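PDB 4D7K: Sam-dependent methyltransferases from Streptomyces davawensis jcm 4913, which catalyses the two S-adenosylmethionine-dependent N-methylations that turn 8-amino-8-demethyl-D-riboflavin into the antibiotic roseoflavin, working as a homodimer. Local coordinates for the interface of chains A and B. Residues are numbered along the deposited sequence; one frame, centred on the assembly and turned at random. Chains: chain A/B, Sam-dependent methyltransferases.

Contact 1: the interface of chains A and B. Residues chain A 92, 101, 104, 165; chain B 14, 17-18.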
loop_
_atom_site.group_PDB
_atom_site.type_symbol
_atom_site.label_atom_id
_atom_site.label_comp_id
_atom_site.label_asym_id
_atom_site.label_seq_id
_atom_site.Cartn_x
_atom_site.Cartn_y
_atom_site.Cartn_z
ATOM N N LEU A 92 -2.235 18.404 -3.827
ATOM C CA LEU A 92 -2.259 17.694 -5.104
ATOM C C LEU A 92 -3.442 16.735 -5.215
ATOM O O LEU A 92 -3.683 16.154 -6.274
ATOM C CB LEU A 92 -0.956 16.921 -5.308
ATOM C CG LEU A 92 0.331 17.741 -5.379
ATOM C CD1 LEU A 92 1.544 16.822 -5.479
ATOM C CD2 LEU A 92 0.280 18.715 -6.547
ATOM N N MET A 101 -3.160 14.879 -8.699
ATOM C CA MET A 101 -2.842 13.458 -8.663
ATOM C C MET A 101 -3.922 12.703 -7.896
ATOM O O MET A 101 -3.670 11.647 -7.320
ATOM C CB MET A 101 -1.461 13.231 -8.032
ATOM C CG MET A 101 -0.318 13.734 -8.920
ATOM S SD MET A 101 1.330 13.597 -8.205
ATOM C CE MET A 101 1.594 11.827 -8.297
ATOM N N MET A 104 -5.021 8.916 -9.593
ATOM C CA MET A 104 -4.286 7.694 -9.288
ATOM C C MET A 104 -4.435 7.294 -7.819
ATOM O O MET A 104 -4.344 6.118 -7.474
ATOM C CB MET A 104 -2.805 7.855 -9.636
ATOM C CG MET A 104 -2.022 8.691 -8.643
ATOM S SD MET A 104 -0.242 8.592 -8.902
ATOM C CE MET A 104 -0.093 9.331 -10.528
ATOM N N TYR A 165 3.581 12.460 -15.329
ATOM C CA TYR A 165 4.655 12.029 -14.442
ATOM C C TYR A 165 5.862 11.462 -15.195
ATOM O O TYR A 165 6.989 11.547 -14.710
ATOM C CB TYR A 165 4.134 10.987 -13.448
ATOM C CG TYR A 165 5.164 10.561 -12.423
ATOM C CD1 TYR A 165 5.397 11.328 -11.287
ATOM C CD2 TYR A 165 5.903 9.395 -12.589
ATOM C CE1 TYR A 165 6.338 10.951 -10.348
ATOM C CE2 TYR A 165 6.848 9.008 -11.650
ATOM C CZ TYR A 165 7.062 9.791 -10.533
ATOM O OH TYR A 165 7.995 9.419 -9.591
ATOM N N ALA B 14 4.794 15.238 -5.204
ATOM C CA ALA B 14 4.409 14.439 -6.365
ATOM C C ALA B 14 5.062 13.057 -6.344
ATOM O O ALA B 14 4.401 12.046 -6.590
ATOM C CB ALA B 14 4.766 15.176 -7.656
ATOM N N LEU B 17 3.441 10.798 -3.536
ATOM C CA LEU B 17 2.153 10.245 -3.937
ATOM C C LEU B 17 2.318 9.101 -4.929
ATOM O O LEU B 17 1.697 8.054 -4.781
ATOM C CB LEU B 17 1.269 11.335 -4.541
ATOM C CG LEU B 17 0.531 12.203 -3.520
ATOM C CD1 LEU B 17 -0.282 13.289 -4.202
ATOM C CD2 LEU B 17 -0.363 11.340 -2.632
ATOM N N TYR B 18 3.152 9.306 -5.945
ATOM C CA TYR B 18 3.393 8.263 -6.926
ATOM C C TYR B 18 4.009 7.026 -6.278
ATOM O O TYR B 18 3.734 5.905 -6.694
ATOM C CB TYR B 18 4.300 8.748 -8.057
ATOM C CG TYR B 18 4.556 7.653 -9.064
ATOM C CD1 TYR B 18 3.604 7.343 -10.027
ATOM C CD2 TYR B 18 5.726 6.899 -9.028
ATOM C CE1 TYR B 18 3.813 6.329 -10.939
ATOM C CE2 TYR B 18 5.943 5.879 -9.943
ATOM C CZ TYR B 18 4.977 5.599 -10.893
ATOM O OH TYR B 18 5.169 4.593 -11.811
#

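Contact 2: the interface of chains A and B. Residues chain A 61-62, 65; chain B 299, 302-303, 308-309.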
loop_
_atom_site.group_PDB
_atom_site.type_symbol
_atom_site.label_atom_id
_atom_site.label_comp_id
_atom_site.label_asym_id
_atom_site.label_seq_id
_atom_site.Cartn_x
_atom_site.Cartn_y
_atom_site.Cartn_z
ATOM N N SER A 61 -15.741 12.752 16.348
ATOM C CA SER A 61 -14.700 12.010 17.051
ATOM C C SER A 61 -13.829 11.173 16.119
ATOM O O SER A 61 -12.604 11.168 16.241
ATOM C CB SER A 61 -15.326 11.107 18.112
ATOM O OG SER A 61 -14.356 10.234 18.664
ATOM N N ARG A 62 -14.459 10.470 15.185
ATOM C CA ARG A 62 -13.721 9.598 14.279
ATOM C C ARG A 62 -13.142 10.354 13.079
ATOM O O ARG A 62 -12.152 9.919 12.487
ATOM C CB ARG A 62 -14.615 8.446 13.815
ATOM C CG ARG A 62 -14.859 7.420 14.919
ATOM C CD ARG A 62 -15.619 6.190 14.443
ATOM N NE ARG A 62 -15.197 4.998 15.179
ATOM C CZ ARG A 62 -14.626 3.938 14.616
ATOM N NH1 ARG A 62 -14.431 3.910 13.304
ATOM N NH2 ARG A 62 -14.260 2.901 15.359
ATOM N N ARG A 65 -9.740 11.702 14.188
ATOM C CA ARG A 65 -8.736 10.645 14.158
ATOM C C ARG A 65 -8.265 10.368 12.728
ATOM O O ARG A 65 -7.079 10.142 12.490
ATOM C CB ARG A 65 -9.289 9.373 14.803
ATOM C CG ARG A 65 -9.638 9.552 16.272
ATOM C CD ARG A 65 -10.420 8.367 16.802
ATOM N NE ARG A 65 -9.657 7.125 16.709
ATOM C CZ ARG A 65 -10.170 5.922 16.942
ATOM N NH1 ARG A 65 -11.448 5.801 17.277
ATOM N NH2 ARG A 65 -9.409 4.841 16.836
ATOM N N ASP B 299 -3.224 4.654 14.292
ATOM C CA ASP B 299 -4.532 4.720 14.937
ATOM C C ASP B 299 -5.617 4.330 13.939
ATOM O O ASP B 299 -6.749 4.033 14.320
ATOM C CB ASP B 299 -4.790 6.125 15.495
ATOM C CG ASP B 299 -5.985 6.175 16.448
ATOM O OD1 ASP B 299 -6.139 5.247 17.270
ATOM O OD2 ASP B 299 -6.767 7.151 16.383
ATOM N N MET B 302 -6.972 0.852 14.736
ATOM C CA MET B 302 -8.005 0.866 15.768
ATOM C C MET B 302 -9.343 1.322 15.197
ATOM O O MET B 302 -10.401 0.833 15.590
ATOM C CB MET B 302 -7.596 1.788 16.925
ATOM C CG MET B 302 -6.253 1.461 17.565
ATOM S SD MET B 302 -6.379 0.186 18.829
ATOM C CE MET B 302 -7.497 0.985 19.976
ATOM N N LEU B 303 -9.288 2.267 14.266
ATOM C CA LEU B 303 -10.490 2.828 13.663
ATOM C C LEU B 303 -11.209 1.791 12.811
ATOM O O LEU B 303 -12.437 1.721 12.795
ATOM C CB LEU B 303 -10.126 4.050 12.819
ATOM C CG LEU B 303 -11.219 5.064 12.496
ATOM C CD1 LEU B 303 -11.741 5.684 13.779
ATOM C CD2 LEU B 303 -10.667 6.131 11.570
ATOM N N GLY B 308 -12.206 -0.313 20.662
ATOM C CA GLY B 308 -11.343 0.373 21.609
ATOM C C GLY B 308 -10.782 1.695 21.109
ATOM O O GLY B 308 -10.974 2.072 19.953
ATOM N N GLU B 309 -10.072 2.396 21.986
ATOM C CA GLU B 309 -9.578 3.729 21.667
ATOM C C GLU B 309 -8.448 4.142 22.605
ATOM O O GLU B 309 -8.452 3.802 23.790
ATOM C CB GLU B 309 -10.726 4.738 21.738
ATOM C CG GLU B 309 -10.445 6.069 21.069
ATOM C CD GLU B 309 -11.631 7.016 21.147
ATOM O OE1 GLU B 309 -12.698 6.591 21.640
ATOM O OE2 GLU B 309 -11.495 8.184 20.720
#

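Contact 1: the interface of chains A and B
The first turns of helix 13-35 of chain B, carrying B:Ala14, B:Leu17 and B:Tyr18, lie against three elements of chain A: the loop residues A:Leu92 and A:Met101, helix 102-107 through A:Met104, and the C-terminal end of helix 149-165, where A:Tyr165 sits. The rings of A:Tyr165 and B:Tyr18 stack, with centroids 4.1 Å apart and planes inclined by 19°, yet the side chains run at about a right angle to each other. The overlap is offset: CE2 of A:Tyr165 stands over the centre of the B:Tyr18 ring, 3.5 Å above its plane, whereas CG of B:Tyr18 lies toward the rim of the A:Tyr165 ring. The phenol oxygen OH of A:Tyr165 lies toward the rim of the B:Tyr18 ring, nearest CD2 of B:Tyr18 at 3.4 Å. In both tyrosines CG is anti to the backbone N (chi1 -176° in A:Tyr165), which directs each ring away from its own helix and over the other. A:Met101 meets the helix backbone: its thioether SD is 3.7 Å from CA of B:Ala14, and a bend at chi3 (73°) carries the terminal methyl CE to the carbonyl O of B:Ala14 and to CB of B:Leu17. A:Leu92 extends this apolar surface, CD1 lying 3.8 Å from CA of B:Ala14, while its CB meets CD1 of B:Leu17 at 3.9 Å. A:Met104 makes a looser approach, SD being 4.2 Å from CA of B:Tyr18. B:Ala14, B:Leu17, B:Tyr18 and A:Leu92 fall within the O-methyltransferase dimerisation region, and A:Tyr165 within the methyltransferase region, so the N-terminal helix of one subunit packs against parts of both regions in the other.

Contact 2: the interface of chains A and B
Helix 60-72 of chain A, through A:Ser61, A:Arg62 and A:Arg65, faces helix 293-305 of chain B and the loop residues B:Gly308 and B:Glu309. A:Arg65 buries 117 Å² and forms a salt bridge with B:Asp299. Its NE lies 2.9 Å from the carboxylate OD2, the bond is nearly straight (167° at H), and OD2 is met on its syn side. The acceptor is close to the guanidinium plane, but the guanidinium and carboxylate planes are turned 35° apart; NH2 adds a weak bond to OD1 of B:Asp299. The bend at chi3 (61°) turns the A:Arg65 guanidinium between two aliphatic groups: CD1 of B:Leu303 lies over the centre of one face, 3.5 Å from CZ, and CG of B:Glu309 lies toward the rim of the opposite face, 3.9 Å from NH1. Together with the carboxylate and CB of B:Met302 at the edge, this packing probably restricts the group's rotation. The same CD1 methyl of B:Leu303 lies toward the rim of the A:Arg62 guanidinium face, 3.5 Å from CZ, and so touches both guanidinium groups. A:Arg62 NH1 donates to the backbone O of B:Leu303 at 3.0 Å, with NH2 adding a weak bond. The carboxylate of B:Glu309 probably contributes favourable electrostatics without directly pairing with A:Arg65. The patch ties the dimerisation region of one subunit to the methyltransferase region of the other, probably helping to fix their relative placement in the homodimer.

Contact 1 and contact 2 have C-alpha centres about 28 Å apart and share no residue or secondary-structure element. They differ in chemistry, one apolar and aromatic, the other charged. Chain B gives helix 13-35 to contact 1 and helix 293-305 to contact 2, while chain A gives helices 102-107 and 149-165 to the first and helix 60-72 to the second. Two-fold symmetry adds a twin of each with the chains exchanged, so every subunit supplies both sides. Each contact includes a pairing of dimerisation and methyltransferase regions from different subunits, and together they probably help hold an intertwined homodimer.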